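Long-range contacts in five-membered-cyclitol-phosphate synthase (PDB 6K96), which belongs to the myo-inositol-1-phosphate synthase family and binds nicotinamide-adenine-dinucleotide beside a Rossmann-type parallel sheet: residues B[3-8]-B[125-130]; B[22-27]-B[87-92]; B[62-67]-B[78-83]; B[70-75]-B[93-98]. One frame throughout, in Å; residues are numbered along the deposited sequence.

Contact 1 (B[3-8]-B[125-130])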
loop_
_atom_site.group_PDB
_atom_site.type_symbol
_atom_site.label_atom_id
_atom_site.label_comp_id
_atom_site.label_asym_id
_atom_site.label_seq_id
_atom_site.Cartn_x
_atom_site.Cartn_y
_atom_site.Cartn_z
ATOM N N GLU B 3 -37.947 10.127 23.543
ATOM C CA GLU B 3 -37.916 11.454 24.255
ATOM C C GLU B 3 -36.558 12.148 24.034
ATOM O O GLU B 3 -35.551 11.736 24.639
ATOM C CB GLU B 3 -38.239 11.284 25.737
ATOM C CG GLU B 3 -37.553 12.295 26.665
ATOM C CD GLU B 3 -38.136 13.694 26.837
ATOM O OE1 GLU B 3 -38.659 14.266 25.843
ATOM O OE2 GLU B 3 -38.039 14.228 27.997
ATOM N N SER B 4 -36.575 13.205 23.226
ATOM C CA SER B 4 -35.405 13.762 22.502
ATOM C C SER B 4 -34.493 14.513 23.486
ATOM O O SER B 4 -35.026 15.208 24.378
ATOM C CB SER B 4 -35.900 14.624 21.360
ATOM O OG SER B 4 -34.855 14.969 20.465
ATOM N N ILE B 5 -33.172 14.349 23.349
ATOM C CA ILE B 5 -32.131 15.124 24.097
ATOM C C ILE B 5 -32.114 16.585 23.626
ATOM O O ILE B 5 -31.873 16.822 22.427
ATOM C CB ILE B 5 -30.710 14.574 23.898
ATOM C CG1 ILE B 5 -30.523 13.122 24.348
ATOM C CG2 ILE B 5 -29.736 15.500 24.588
ATOM C CD1 ILE B 5 -29.196 12.514 23.869
ATOM N N ARG B 6 -32.273 17.524 24.552
ATOM C CA ARG B 6 -32.085 18.972 24.310
ATOM C C ARG B 6 -30.581 19.282 24.510
ATOM O O ARG B 6 -30.071 19.277 25.675
ATOM C CB ARG B 6 -33.074 19.753 25.194
ATOM C CG ARG B 6 -34.544 19.425 24.946
ATOM C CD ARG B 6 -35.512 19.918 26.015
ATOM N NE ARG B 6 -35.288 19.320 27.335
ATOM C CZ ARG B 6 -35.890 18.237 27.861
ATOM N NH1 ARG B 6 -36.787 17.539 27.177
ATOM N NH2 ARG B 6 -35.565 17.828 29.081
ATOM N N LEU B 7 -29.865 19.501 23.404
ATOM C CA LEU B 7 -28.392 19.376 23.362
ATOM C C LEU B 7 -27.785 20.735 23.026
ATOM O O LEU B 7 -28.188 21.349 22.039
ATOM C CB LEU B 7 -27.982 18.298 22.353
ATOM C CG LEU B 7 -26.475 18.052 22.225
ATOM C CD1 LEU B 7 -25.931 17.310 23.430
ATOM C CD2 LEU B 7 -26.161 17.301 20.941
ATOM N N ALA B 8 -26.867 21.172 23.891
ATOM C CA ALA B 8 -26.186 22.480 23.818
ATOM C C ALA B 8 -24.746 22.213 23.387
ATOM O O ALA B 8 -24.227 21.124 23.730
ATOM C CB ALA B 8 -26.257 23.193 25.136
ATOM N N ALA B 125 -31.689 22.992 28.108
ATOM C CA ALA B 125 -30.663 22.019 27.684
ATOM C C ALA B 125 -30.493 20.960 28.782
ATOM O O ALA B 125 -30.776 21.238 29.968
ATOM C CB ALA B 125 -29.378 22.750 27.377
ATOM N N GLU B 126 -30.124 19.756 28.375
ATOM C CA GLU B 126 -29.910 18.620 29.296
ATOM C C GLU B 126 -28.423 18.325 29.338
ATOM O O GLU B 126 -27.919 17.928 30.416
ATOM C CB GLU B 126 -30.637 17.372 28.820
ATOM C CG GLU B 126 -32.138 17.400 29.008
ATOM C CD GLU B 126 -32.775 16.036 28.747
ATOM O OE1 GLU B 126 -33.079 15.730 27.554
ATOM O OE2 GLU B 126 -32.954 15.272 29.713
ATOM N N VAL B 127 -27.763 18.536 28.203
ATOM C CA VAL B 127 -26.338 18.183 27.984
ATOM C C VAL B 127 -25.690 19.388 27.323
ATOM O O VAL B 127 -26.242 19.897 26.326
ATOM C CB VAL B 127 -26.204 16.929 27.099
ATOM C CG1 VAL B 127 -24.749 16.580 26.854
ATOM C CG2 VAL B 127 -26.948 15.724 27.656
ATOM N N LEU B 128 -24.542 19.804 27.829
ATOM C CA LEU B 128 -23.660 20.736 27.101
ATOM C C LEU B 128 -22.479 19.922 26.585
ATOM O O LEU B 128 -21.814 19.288 27.400
ATOM C CB LEU B 128 -23.198 21.865 28.014
ATOM C CG LEU B 128 -22.194 22.783 27.323
ATOM C CD1 LEU B 128 -22.854 23.574 26.236
ATOM C CD2 LEU B 128 -21.522 23.701 28.286
ATOM N N LEU B 129 -22.310 19.870 25.265
ATOM C CA LEU B 129 -21.166 19.230 24.566
ATOM C C LEU B 129 -20.055 20.271 24.358
ATOM O O LEU B 129 -20.216 21.235 23.546
ATOM C CB LEU B 129 -21.646 18.664 23.223
ATOM C CG LEU B 129 -20.577 17.959 22.387
ATOM C CD1 LEU B 129 -20.044 16.731 23.111
ATOM C CD2 LEU B 129 -21.130 17.601 21.023
ATOM N N TYR B 130 -18.941 20.072 25.044
ATOM C CA TYR B 130 -17.753 20.920 24.912
ATOM C C TYR B 130 -16.922 20.427 23.746
ATOM O O TYR B 130 -16.312 19.335 23.861
ATOM C CB TYR B 130 -16.960 20.873 26.217
ATOM C CG TYR B 130 -15.688 21.679 26.183
ATOM C CD1 TYR B 130 -15.733 23.063 26.271
ATOM C CD2 TYR B 130 -14.450 21.072 26.038
ATOM C CE1 TYR B 130 -14.571 23.827 26.258
ATOM C CE2 TYR B 130 -13.284 21.827 26.001
ATOM C CZ TYR B 130 -13.339 23.208 26.134
ATOM O OH TYR B 130 -12.197 23.952 26.135
#
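Arg6 and Glu126 meet through their flat groups: the carboxylate is stacked over one face of the guanidinium, the planes 20° apart, with Glu126 CD 3.3 Å from Arg6 NH2. Glu126 CG is anti to its carbonyl carbon (chi1 -74°), from where the chain extends over the arginine. Because Glu126 OE1 stands well out of the guanidinium plane, 3.6 Å from Arg6 NH2, the attraction is electrostatic, without a directed hydrogen bond. Glu3 OE2 approaches in plane at the edge, in a long pairing of 3.6 Å with Arg6 NH1, so arginine can answer acids at both face and edge. Beside them the backbones pair as parallel strands: Glu126 N donates to Arg6 O (2.7 Å), Ala8 N to Val127 O (2.8 Å) and Leu129 N to Ala8 O (2.8 Å). On one face of the sheet Leu7 CD1 rests on Val127 CG1 at 3.7 Å; on the other, the small methyl of Ala8 lets Leu128 CD1 come within 3.6 Å of its CB. A second shell helps to hold the charged ends, Arg312 pairing with Glu126 OE1 and Lys124 O accepting from Arg6 NE. In the Rossmann-type sheet, strands 55-62 and 153-156 flank this pair; helix 292-313 packs on Ile5 and Leu129, helix 137-149 on Leu128.

Contact 2 (B[22-27]-B[87-92]); sequences GAELYR and GVELPD
Glu24 and Leu25, on one turn of helix 14-31, face the irregular chain of residues 87-92. The CA atoms of Leu25 and Val88 are 6.1 Å apart and those of Glu24 and Leu90 6.4 Å, and no hydrogen bond joins the segments. Val88 is the main apolar link. With CG1 anti to its backbone N (chi1 -172°), that methyl lies nearest the main-chain Glu24 O, at 3.2 Å, and 3.9 Å from Glu24 CB, while Val88 CG2 lies 4.0 Å from Leu25 CB; a branched side chain can thus touch two consecutive helix residues. The helix is the crossover of a beta-alpha-beta unit, joining parallel neighbouring strands 5-10 and 55-62 of the Rossmann-type fold, and the loop lies against its Glu24 and Leu25 side. Leu90 CD2 adds an apolar contact with Glu24 CB at 4.2 Å. Glu24 and Pro91 meet tip to tip, though the modelled approach of Glu24 CG to Pro91 CD is doubtfully close. As modelled, Glu24 OE2 accepts from Arg27 NE at 2.9 Å, a salt bridge within the helix. Ala278 of the second subunit packs on Leu25, and its backbone N is bonded to Tyr26 OH.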
loop_
_atom_site.group_PDB
_atom_site.type_symbol
_atom_site.label_atom_id
_atom_site.label_comp_id
_atom_site.label_asym_id
_atom_site.label_seq_id
_atom_site.Cartn_x
_atom_site.Cartn_y
_atom_site.Cartn_z
ATOM N N GLY B 22 -25.393 13.850 10.593
ATOM C CA GLY B 22 -25.511 12.404 10.835
ATOM C C GLY B 22 -26.902 12.064 11.318
ATOM O O GLY B 22 -27.553 11.299 10.669
ATOM N N ALA B 23 -27.350 12.690 12.394
ATOM C CA ALA B 23 -28.667 12.458 13.021
ATOM C C ALA B 23 -29.787 12.565 11.985
ATOM O O ALA B 23 -30.714 11.772 12.114
ATOM C CB ALA B 23 -28.913 13.417 14.149
ATOM N N GLU B 24 -29.719 13.486 11.019
ATOM C CA GLU B 24 -30.780 13.644 9.974
ATOM C C GLU B 24 -30.598 12.627 8.843
ATOM O O GLU B 24 -31.603 12.394 8.140
ATOM C CB GLU B 24 -30.828 15.032 9.327
ATOM C CG GLU B 24 -31.946 15.928 9.877
ATOM C CD GLU B 24 -33.375 15.705 9.358
ATOM O OE1 GLU B 24 -33.594 15.709 8.141
ATOM O OE2 GLU B 24 -34.279 15.537 10.184
ATOM N N LEU B 25 -29.388 12.110 8.622
ATOM C CA LEU B 25 -29.193 10.988 7.679
ATOM C C LEU B 25 -29.895 9.767 8.265
ATOM O O LEU B 25 -30.669 9.191 7.527
ATOM C CB LEU B 25 -27.718 10.691 7.392
ATOM C CG LEU B 25 -27.462 9.699 6.245
ATOM C CD1 LEU B 25 -26.405 10.205 5.288
ATOM C CD2 LEU B 25 -27.049 8.313 6.724
ATOM N N TYR B 26 -29.674 9.406 9.532
ATOM C CA TYR B 26 -30.372 8.249 10.154
ATOM C C TYR B 26 -31.878 8.513 10.165
ATOM O O TYR B 26 -32.593 7.535 10.076
ATOM C CB TYR B 26 -29.882 7.952 11.573
ATOM C CG TYR B 26 -28.483 7.421 11.592
ATOM C CD1 TYR B 26 -28.216 6.165 11.112
ATOM C CD2 TYR B 26 -27.416 8.194 12.041
ATOM C CE1 TYR B 26 -26.923 5.681 11.060
ATOM C CE2 TYR B 26 -26.109 7.721 12.000
ATOM C CZ TYR B 26 -25.862 6.453 11.507
ATOM O OH TYR B 26 -24.580 5.991 11.497
ATOM N N ARG B 27 -32.345 9.759 10.329
ATOM C CA ARG B 27 -33.805 10.046 10.352
ATOM C C ARG B 27 -34.387 9.669 8.984
ATOM O O ARG B 27 -35.481 9.082 8.962
ATOM C CB ARG B 27 -34.140 11.502 10.690
ATOM C CG ARG B 27 -35.178 11.607 11.802
ATOM C CD ARG B 27 -36.019 12.870 11.910
ATOM N NE ARG B 27 -35.336 14.063 12.396
ATOM C CZ ARG B 27 -34.840 14.231 13.610
ATOM N NH1 ARG B 27 -34.903 13.270 14.519
ATOM N NH2 ARG B 27 -34.270 15.384 13.912
ATOM N N GLY B 87 -26.165 15.362 1.847
ATOM C CA GLY B 87 -27.281 15.257 0.882
ATOM C C GLY B 87 -28.544 14.790 1.583
ATOM O O GLY B 87 -29.173 13.791 1.158
ATOM N N VAL B 88 -28.866 15.491 2.665
ATOM C CA VAL B 88 -30.098 15.288 3.463
ATOM C C VAL B 88 -30.714 16.669 3.650
ATOM O O VAL B 88 -29.974 17.647 3.739
ATOM C CB VAL B 88 -29.799 14.612 4.811
ATOM C CG1 VAL B 88 -31.082 14.225 5.528
ATOM C CG2 VAL B 88 -28.906 13.392 4.649
ATOM N N GLU B 89 -32.035 16.759 3.649
ATOM C CA GLU B 89 -32.691 18.047 3.963
ATOM C C GLU B 89 -32.476 18.276 5.451
ATOM O O GLU B 89 -33.254 17.738 6.251
ATOM C CB GLU B 89 -34.178 18.028 3.621
ATOM C CG GLU B 89 -34.931 16.892 4.286
ATOM C CD GLU B 89 -36.176 16.438 3.544
ATOM O OE1 GLU B 89 -37.038 17.301 3.241
ATOM O OE2 GLU B 89 -36.279 15.220 3.257
ATOM N N LEU B 90 -31.398 18.972 5.796
ATOM C CA LEU B 90 -31.123 19.357 7.201
ATOM C C LEU B 90 -32.231 20.310 7.644
ATOM O O LEU B 90 -32.466 21.299 6.962
ATOM C CB LEU B 90 -29.762 20.049 7.242
ATOM C CG LEU B 90 -28.572 19.133 7.015
ATOM C CD1 LEU B 90 -27.316 19.963 6.785
ATOM C CD2 LEU B 90 -28.399 18.213 8.213
ATOM N N PRO B 91 -32.972 20.047 8.793
ATOM C CA PRO B 91 -34.064 20.846 9.337
ATOM C C PRO B 91 -33.532 22.143 9.966
ATOM O O PRO B 91 -32.367 22.189 10.298
ATOM C CB PRO B 91 -34.669 19.937 10.424
ATOM C CG PRO B 91 -33.516 19.077 10.879
ATOM C CD PRO B 91 -32.654 18.912 9.650
ATOM N N ASP B 92 -34.388 23.155 10.097
ATOM C CA ASP B 92 -34.032 24.420 10.776
ATOM C C ASP B 92 -34.557 24.328 12.201
ATOM O O ASP B 92 -35.765 24.303 12.405
ATOM C CB ASP B 92 -34.528 25.626 9.980
ATOM C CG ASP B 92 -33.687 26.854 10.262
ATOM O OD1 ASP B 92 -33.883 27.440 11.354
ATOM O OD2 ASP B 92 -32.814 27.185 9.410
#

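Contact 3 (B[62-67]-B[78-83]). With NAD (nicotinamide-adenine-dinucleotide), chain G.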
loop_
_atom_site.group_PDB
_atom_site.type_symbol
_atom_site.label_atom_id
_atom_site.label_comp_id
_atom_site.label_asym_id
_atom_site.label_seq_id
_atom_site.Cartn_x
_atom_site.Cartn_y
_atom_site.Cartn_z
ATOM N N ASP B 62 -20.001 29.930 19.877
ATOM C CA ASP B 62 -18.770 30.020 19.040
ATOM C C ASP B 62 -18.191 31.438 19.150
ATOM O O ASP B 62 -18.845 32.294 19.821
ATOM C CB ASP B 62 -19.075 29.696 17.573
ATOM C CG ASP B 62 -18.026 28.818 16.912
ATOM O OD1 ASP B 62 -16.964 29.357 16.520
ATOM O OD2 ASP B 62 -18.271 27.581 16.804
ATOM N N LEU B 63 -17.029 31.676 18.518
ATOM C CA LEU B 63 -16.330 33.002 18.467
ATOM C C LEU B 63 -16.068 33.401 17.020
ATOM O O LEU B 63 -15.781 34.587 16.814
ATOM C CB LEU B 63 -14.972 33.015 19.202
ATOM C CG LEU B 63 -14.941 32.806 20.723
ATOM C CD1 LEU B 63 -13.531 32.978 21.244
ATOM C CD2 LEU B 63 -15.892 33.708 21.479
ATOM N N HIS B 64 -16.066 32.466 16.073
ATOM C CA HIS B 64 -15.757 32.758 14.644
ATOM C C HIS B 64 -16.880 33.601 14.024
ATOM O O HIS B 64 -18.077 33.276 14.117
ATOM C CB HIS B 64 -15.515 31.471 13.857
ATOM C CG HIS B 64 -14.791 31.673 12.571
ATOM N ND1 HIS B 64 -15.363 32.283 11.469
ATOM C CD2 HIS B 64 -13.557 31.274 12.187
ATOM C CE1 HIS B 64 -14.486 32.326 10.485
ATOM N NE2 HIS B 64 -13.366 31.710 10.898
ATOM N N PRO B 65 -16.503 34.725 13.373
ATOM C CA PRO B 65 -17.466 35.632 12.723
ATOM C C PRO B 65 -18.470 35.026 11.706
ATOM O O PRO B 65 -19.578 35.563 11.583
ATOM C CB PRO B 65 -16.556 36.635 11.975
ATOM C CG PRO B 65 -15.223 36.571 12.690
ATOM C CD PRO B 65 -15.108 35.170 13.246
ATOM N N ASN B 66 -18.094 33.966 10.985
ATOM C CA ASN B 66 -18.988 33.192 10.069
ATOM C C ASN B 66 -20.063 32.398 10.840
ATOM O O ASN B 66 -21.128 32.072 10.231
ATOM C CB ASN B 66 -18.180 32.217 9.225
ATOM C CG ASN B 66 -17.232 32.929 8.295
ATOM O OD1 ASN B 66 -17.334 34.147 8.116
ATOM N ND2 ASN B 66 -16.317 32.173 7.714
ATOM N N LYS B 67 -19.822 32.138 12.137
ATOM C CA LYS B 67 -20.693 31.274 12.974
ATOM C C LYS B 67 -21.541 32.093 13.955
ATOM O O LYS B 67 -22.665 31.645 14.218
ATOM C CB LYS B 67 -19.841 30.208 13.667
ATOM C CG LYS B 67 -18.946 29.419 12.715
ATOM C CD LYS B 67 -18.662 27.981 13.151
ATOM C CE LYS B 67 -17.572 27.300 12.349
ATOM N NZ LYS B 67 -16.860 26.290 13.149
ATOM N N ALA B 78 -20.801 26.240 7.794
ATOM C CA ALA B 78 -20.084 27.495 7.503
ATOM C C ALA B 78 -18.580 27.285 7.647
ATOM O O ALA B 78 -18.116 26.631 8.615
ATOM C CB ALA B 78 -20.577 28.602 8.404
ATOM N N GLU B 79 -17.858 27.872 6.702
ATOM C CA GLU B 79 -16.384 27.985 6.697
ATOM C C GLU B 79 -15.869 28.298 8.103
ATOM O O GLU B 79 -16.501 29.075 8.801
ATOM C CB GLU B 79 -16.008 29.115 5.752
ATOM C CG GLU B 79 -14.589 29.012 5.272
ATOM C CD GLU B 79 -14.472 28.082 4.081
ATOM O OE1 GLU B 79 -15.485 27.966 3.327
ATOM O OE2 GLU B 79 -13.378 27.483 3.913
ATOM N N PRO B 80 -14.735 27.724 8.570
ATOM C CA PRO B 80 -13.952 26.746 7.804
ATOM C C PRO B 80 -14.276 25.264 8.078
ATOM O O PRO B 80 -13.362 24.457 7.957
ATOM C CB PRO B 80 -12.517 27.105 8.247
ATOM C CG PRO B 80 -12.668 27.521 9.705
ATOM C CD PRO B 80 -14.086 28.056 9.845
ATOM N N ASN B 81 -15.525 24.954 8.472
ATOM C CA ASN B 81 -16.080 23.567 8.592
ATOM C C ASN B 81 -16.085 22.920 7.201
ATOM O O ASN B 81 -16.546 23.572 6.240
ATOM C CB ASN B 81 -17.500 23.474 9.163
ATOM C CG ASN B 81 -17.579 23.809 10.641
ATOM O OD1 ASN B 81 -16.571 24.205 11.232
ATOM N ND2 ASN B 81 -18.771 23.712 11.227
ATOM N N ASN B 82 -15.517 21.723 7.095
ATOM C CA ASN B 82 -15.274 21.054 5.798
ATOM C C ASN B 82 -15.557 19.556 5.982
ATOM O O ASN B 82 -15.017 18.782 5.242
ATOM C CB ASN B 82 -13.886 21.416 5.271
ATOM C CG ASN B 82 -12.784 20.909 6.166
ATOM O OD1 ASN B 82 -13.054 20.071 7.038
ATOM N ND2 ASN B 82 -11.551 21.366 5.911
ATOM N N TYR B 83 -16.351 19.180 6.976
ATOM C CA TYR B 83 -17.066 17.890 6.931
ATOM C C TYR B 83 -17.933 17.928 5.675
ATOM O O TYR B 83 -18.373 19.013 5.264
ATOM C CB TYR B 83 -17.921 17.661 8.170
ATOM C CG TYR B 83 -18.499 16.274 8.317
ATOM C CD1 TYR B 83 -17.714 15.237 8.765
ATOM C CD2 TYR B 83 -19.838 16.005 8.062
ATOM C CE1 TYR B 83 -18.221 13.955 8.905
ATOM C CE2 TYR B 83 -20.375 14.745 8.259
ATOM C CZ TYR B 83 -19.558 13.709 8.651
ATOM O OH TYR B 83 -20.049 12.459 8.858
HETATM P PA NAD G . -13.167 22.272 15.046
HETATM O O1A NAD G . -11.899 23.029 14.944
HETATM O O2A NAD G . -13.800 21.887 13.737
HETATM O O5B NAD G . -14.243 22.909 16.008
HETATM C C5B NAD G . -13.731 23.927 16.899
HETATM C C4B NAD G . -14.772 25.002 17.064
HETATM O O4B NAD G . -14.612 25.756 18.312
HETATM C C3B NAD G . -14.729 26.051 15.948
HETATM O O3B NAD G . -16.063 26.332 15.544
HETATM C C2B NAD G . -14.131 27.257 16.668
HETATM O O2B NAD G . -14.441 28.347 15.848
HETATM C C1B NAD G . -14.871 27.118 18.003
HETATM N N9A NAD G . -14.408 27.918 19.120
HETATM C C8A NAD G . -13.109 28.331 19.290
HETATM N N7A NAD G . -12.913 28.959 20.426
HETATM C C5A NAD G . -14.149 28.934 21.065
HETATM C C6A NAD G . -14.567 29.440 22.312
HETATM N N6A NAD G . -13.741 30.052 23.154
HETATM N N1A NAD G . -15.857 29.220 22.685
HETATM C C2A NAD G . -16.662 28.591 21.807
HETATM N N3A NAD G . -16.375 28.094 20.607
HETATM C C4A NAD G . -15.083 28.285 20.278
HETATM O O3 NAD G . -12.853 20.942 15.852
HETATM P PN NAD G . -13.514 19.482 15.716
HETATM O O1N NAD G . -14.981 19.641 15.837
HETATM O O2N NAD G . -12.829 18.897 14.519
HETATM O O5D NAD G . -12.963 18.789 17.063
HETATM C C5D NAD G . -13.355 19.403 18.359
HETATM C C4D NAD G . -12.483 18.860 19.453
HETATM O O4D NAD G . -12.676 17.438 19.630
HETATM C C3D NAD G . -10.986 19.067 19.182
HETATM O O3D NAD G . -10.373 19.364 20.418
HETATM C C2D NAD G . -10.515 17.668 18.796
HETATM O O2D NAD G . -9.172 17.343 19.102
HETATM C C1D NAD G . -11.390 16.804 19.703
HETATM N N1N NAD G . -11.380 15.392 19.216
HETATM C C2N NAD G . -11.651 15.128 17.831
HETATM C C3N NAD G . -11.470 13.868 17.285
HETATM C C7N NAD G . -11.818 13.662 15.822
HETATM O O7N NAD G . -12.361 14.562 15.194
HETATM N N7N NAD G . -11.504 12.498 15.260
HETATM C C4N NAD G . -10.976 12.871 18.125
HETATM C C5N NAD G . -10.887 13.091 19.494
HETATM C C6N NAD G . -11.008 14.370 20.005
#
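Lys67 and Asn81 cross obliquely, and the extended lysine chain brings NZ to Asn81 OD1 at 2.8 Å; Asn81 ND2 bonds to Val76 O, which helps to turn OD1 toward the lysine. The same NZ donates to Val12 O and to O3B of the nicotinamide-adenine-dinucleotide, a bond modelled so short that its exact length is doubtful; three acceptors suit a long, flexible lysine. His64 CG is anti to its backbone N (chi1 -162°), and the ring meets Pro80 tip to tip: Pro80 CD sits over the imidazole face, 4.2 Å from the centroid, in a CH-pi contact. In the ring plane His64 ND1 accepts from Asn66 N at 3.2 Å, which helps to hold the ring's rotation. Asn66 ND2 reaches Glu79 O at 3.3 Å from above the carbonyl plane. Asp62 OD1 accepts from O2B and OD2 from O3B of the adenosine ribose; OD1 also takes the N-H groups of Leu63 and His64, the latter closing an Asx turn. An acid ending the second strand of the parallel sheet and binding both hydroxyls of that ribose is characteristic of NAD-binding Rossmann folds. The site lies between the end of strand 55-62 and the start of helix 14-31, whose Asn14 touches Asn81.

Contact 4 (B[70-75]-B[93-98]); sequences VPFKDA and PGFSVD
Phe72 and Phe95 are brought side by side by different first torsions. Phe72 CG is anti to its backbone N (chi1 -175°), whereas Phe95 CG takes the crowded position between backbone N and carbonyl carbon (chi1 77°). The rings lie nearly parallel, planes 27° apart, but offset, with little overlap: Phe95 CZ touches Phe72 CD1 at 3.5 Å, and Phe72 CB stands over the Phe95 face, 4.1 Å from its centroid. Pro93 CG adds a contact with Phe72 CD2 at 3.9 Å. At the far end Val97 CG2 meets Ala75 CB at 3.5 Å, the small alanine allowing the helix close to the loop. Between these patches the backbones are joined by a single bridge at Pro71 and Ser96. Val97 N donates to Val70 O at 3.0 Å, and Phe72 N more weakly to Phe95 O at 3.3 Å. Pro71 holds the N-cap position, its ring restricting phi just before helix 72-75, and its O accepts from Asp74 N and Ala75 N. Phe20 and Phe57 extend the aromatic cluster. One good and one weak backbone bond thus align the two segments, while the remaining contacts are largely apolar, between aromatic rings, proline and methyl groups.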
loop_
_atom_site.group_PDB
_atom_site.type_symbol
_atom_site.label_atom_id
_atom_site.label_comp_id
_atom_site.label_asym_id
_atom_site.label_seq_id
_atom_site.Cartn_x
_atom_site.Cartn_y
_atom_site.Cartn_z
ATOM N N VAL B 70 -25.298 33.666 13.197
ATOM C CA VAL B 70 -25.812 32.851 12.072
ATOM C C VAL B 70 -26.756 31.771 12.629
ATOM O O VAL B 70 -26.540 31.190 13.701
ATOM C CB VAL B 70 -24.628 32.277 11.276
ATOM C CG1 VAL B 70 -25.104 31.433 10.113
ATOM C CG2 VAL B 70 -23.711 33.376 10.789
ATOM N N PRO B 71 -27.875 31.493 11.937
ATOM C CA PRO B 71 -28.746 30.387 12.335
ATOM C C PRO B 71 -27.994 29.046 12.240
ATOM O O PRO B 71 -27.250 28.820 11.283
ATOM C CB PRO B 71 -29.947 30.456 11.373
ATOM C CG PRO B 71 -29.833 31.808 10.683
ATOM C CD PRO B 71 -28.376 32.228 10.766
ATOM N N PHE B 72 -28.202 28.204 13.251
ATOM C CA PHE B 72 -27.435 26.965 13.532
ATOM C C PHE B 72 -27.232 26.175 12.248
ATOM O O PHE B 72 -26.093 25.873 11.895
ATOM C CB PHE B 72 -28.199 26.123 14.558
ATOM C CG PHE B 72 -27.459 24.900 15.017
ATOM C CD1 PHE B 72 -26.340 25.011 15.836
ATOM C CD2 PHE B 72 -27.853 23.643 14.612
ATOM C CE1 PHE B 72 -25.653 23.875 16.254
ATOM C CE2 PHE B 72 -27.172 22.511 15.033
ATOM C CZ PHE B 72 -26.076 22.626 15.853
ATOM N N LYS B 73 -28.349 25.866 11.585
ATOM C CA LYS B 73 -28.432 25.159 10.285
ATOM C C LYS B 73 -27.309 25.612 9.352
ATOM O O LYS B 73 -26.743 24.750 8.676
ATOM C CB LYS B 73 -29.792 25.421 9.634
ATOM C CG LYS B 73 -30.265 24.287 8.732
ATOM C CD LYS B 73 -30.634 24.718 7.341
ATOM C CE LYS B 73 -29.459 24.868 6.397
ATOM N NZ LYS B 73 -29.811 25.801 5.297
ATOM N N ASP B 74 -27.022 26.912 9.290
ATOM C CA ASP B 74 -26.081 27.518 8.309
ATOM C C ASP B 74 -24.660 27.526 8.882
ATOM O O ASP B 74 -23.716 27.213 8.112
ATOM C CB ASP B 74 -26.516 28.934 7.915
ATOM C CG ASP B 74 -27.775 29.001 7.053
ATOM O OD1 ASP B 74 -27.884 28.216 6.058
ATOM O OD2 ASP B 74 -28.632 29.866 7.360
ATOM N N ALA B 75 -24.547 27.872 10.167
ATOM C CA ALA B 75 -23.315 27.907 10.990
ATOM C C ALA B 75 -22.540 26.580 10.931
ATOM O O ALA B 75 -21.277 26.652 10.860
ATOM C CB ALA B 75 -23.667 28.255 12.431
ATOM N N PRO B 93 -33.674 24.258 13.225
ATOM C CA PRO B 93 -34.119 24.123 14.611
ATOM C C PRO B 93 -34.617 25.449 15.196
ATOM O O PRO B 93 -35.148 25.393 16.280
ATOM C CB PRO B 93 -32.883 23.624 15.365
ATOM C CG PRO B 93 -31.703 24.099 14.526
ATOM C CD PRO B 93 -32.214 24.350 13.117
ATOM N N GLY B 94 -34.403 26.576 14.494
ATOM C CA GLY B 94 -35.093 27.859 14.748
ATOM C C GLY B 94 -34.335 28.825 15.644
ATOM O O GLY B 94 -34.894 29.889 15.927
ATOM N N PHE B 95 -33.129 28.480 16.090
ATOM C CA PHE B 95 -32.273 29.357 16.936
ATOM C C PHE B 95 -31.004 29.756 16.176
ATOM O O PHE B 95 -30.802 29.376 14.981
ATOM C CB PHE B 95 -31.950 28.691 18.278
ATOM C CG PHE B 95 -30.886 27.620 18.234
ATOM C CD1 PHE B 95 -31.197 26.304 17.913
ATOM C CD2 PHE B 95 -29.570 27.921 18.546
ATOM C CE1 PHE B 95 -30.209 25.328 17.870
ATOM C CE2 PHE B 95 -28.584 26.947 18.508
ATOM C CZ PHE B 95 -28.904 25.654 18.177
ATOM N N SER B 96 -30.172 30.552 16.839
ATOM C CA SER B 96 -28.958 31.161 16.249
ATOM C C SER B 96 -27.796 30.972 17.216
ATOM O O SER B 96 -28.050 30.947 18.453
ATOM C CB SER B 96 -29.188 32.610 15.921
ATOM O OG SER B 96 -29.076 32.818 14.532
ATOM N N VAL B 97 -26.578 30.887 16.674
ATOM C CA VAL B 97 -25.337 30.697 17.477
ATOM C C VAL B 97 -25.103 31.974 18.295
ATOM O O VAL B 97 -24.870 33.032 17.673
ATOM C CB VAL B 97 -24.116 30.347 16.605
ATOM C CG1 VAL B 97 -22.852 30.131 17.436
ATOM C CG2 VAL B 97 -24.383 29.139 15.717
ATOM N N ASP B 98 -25.185 31.886 19.626
ATOM C CA ASP B 98 -24.809 33.008 20.529
ATOM C C ASP B 98 -23.281 33.083 20.611
ATOM O O ASP B 98 -22.618 32.127 20.203
ATOM C CB ASP B 98 -25.466 32.870 21.906
ATOM C CG ASP B 98 -26.812 33.568 22.002
ATOM O OD1 ASP B 98 -27.399 33.862 20.929
ATOM O OD2 ASP B 98 -27.270 33.807 23.146
#

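All four contacts belong to the Rossmann-type part of the chain, and contact 1, which pairs the first and fourth strands, in chain order, of the parallel sheet, encloses the other three along the chain. Contact 3 is nested within contact 2, while contact 4 crosses both. Contacts 3 and 4 have centres about 12 Å apart and touch where Lys67 packs on Val97 and Ala75; contacts 2 and 4, about 15 Å apart, meet where Lys73 packs on Pro91 and Asp92. Contact 1 lies about 21 Å from contact 3, between centres, and nearer the centre of the chain. Contact 3 thus binds the dinucleotide at the end of strand 55-62, while contacts 2 and 4 hold the following loop against helix 14-31 and the sheet edge.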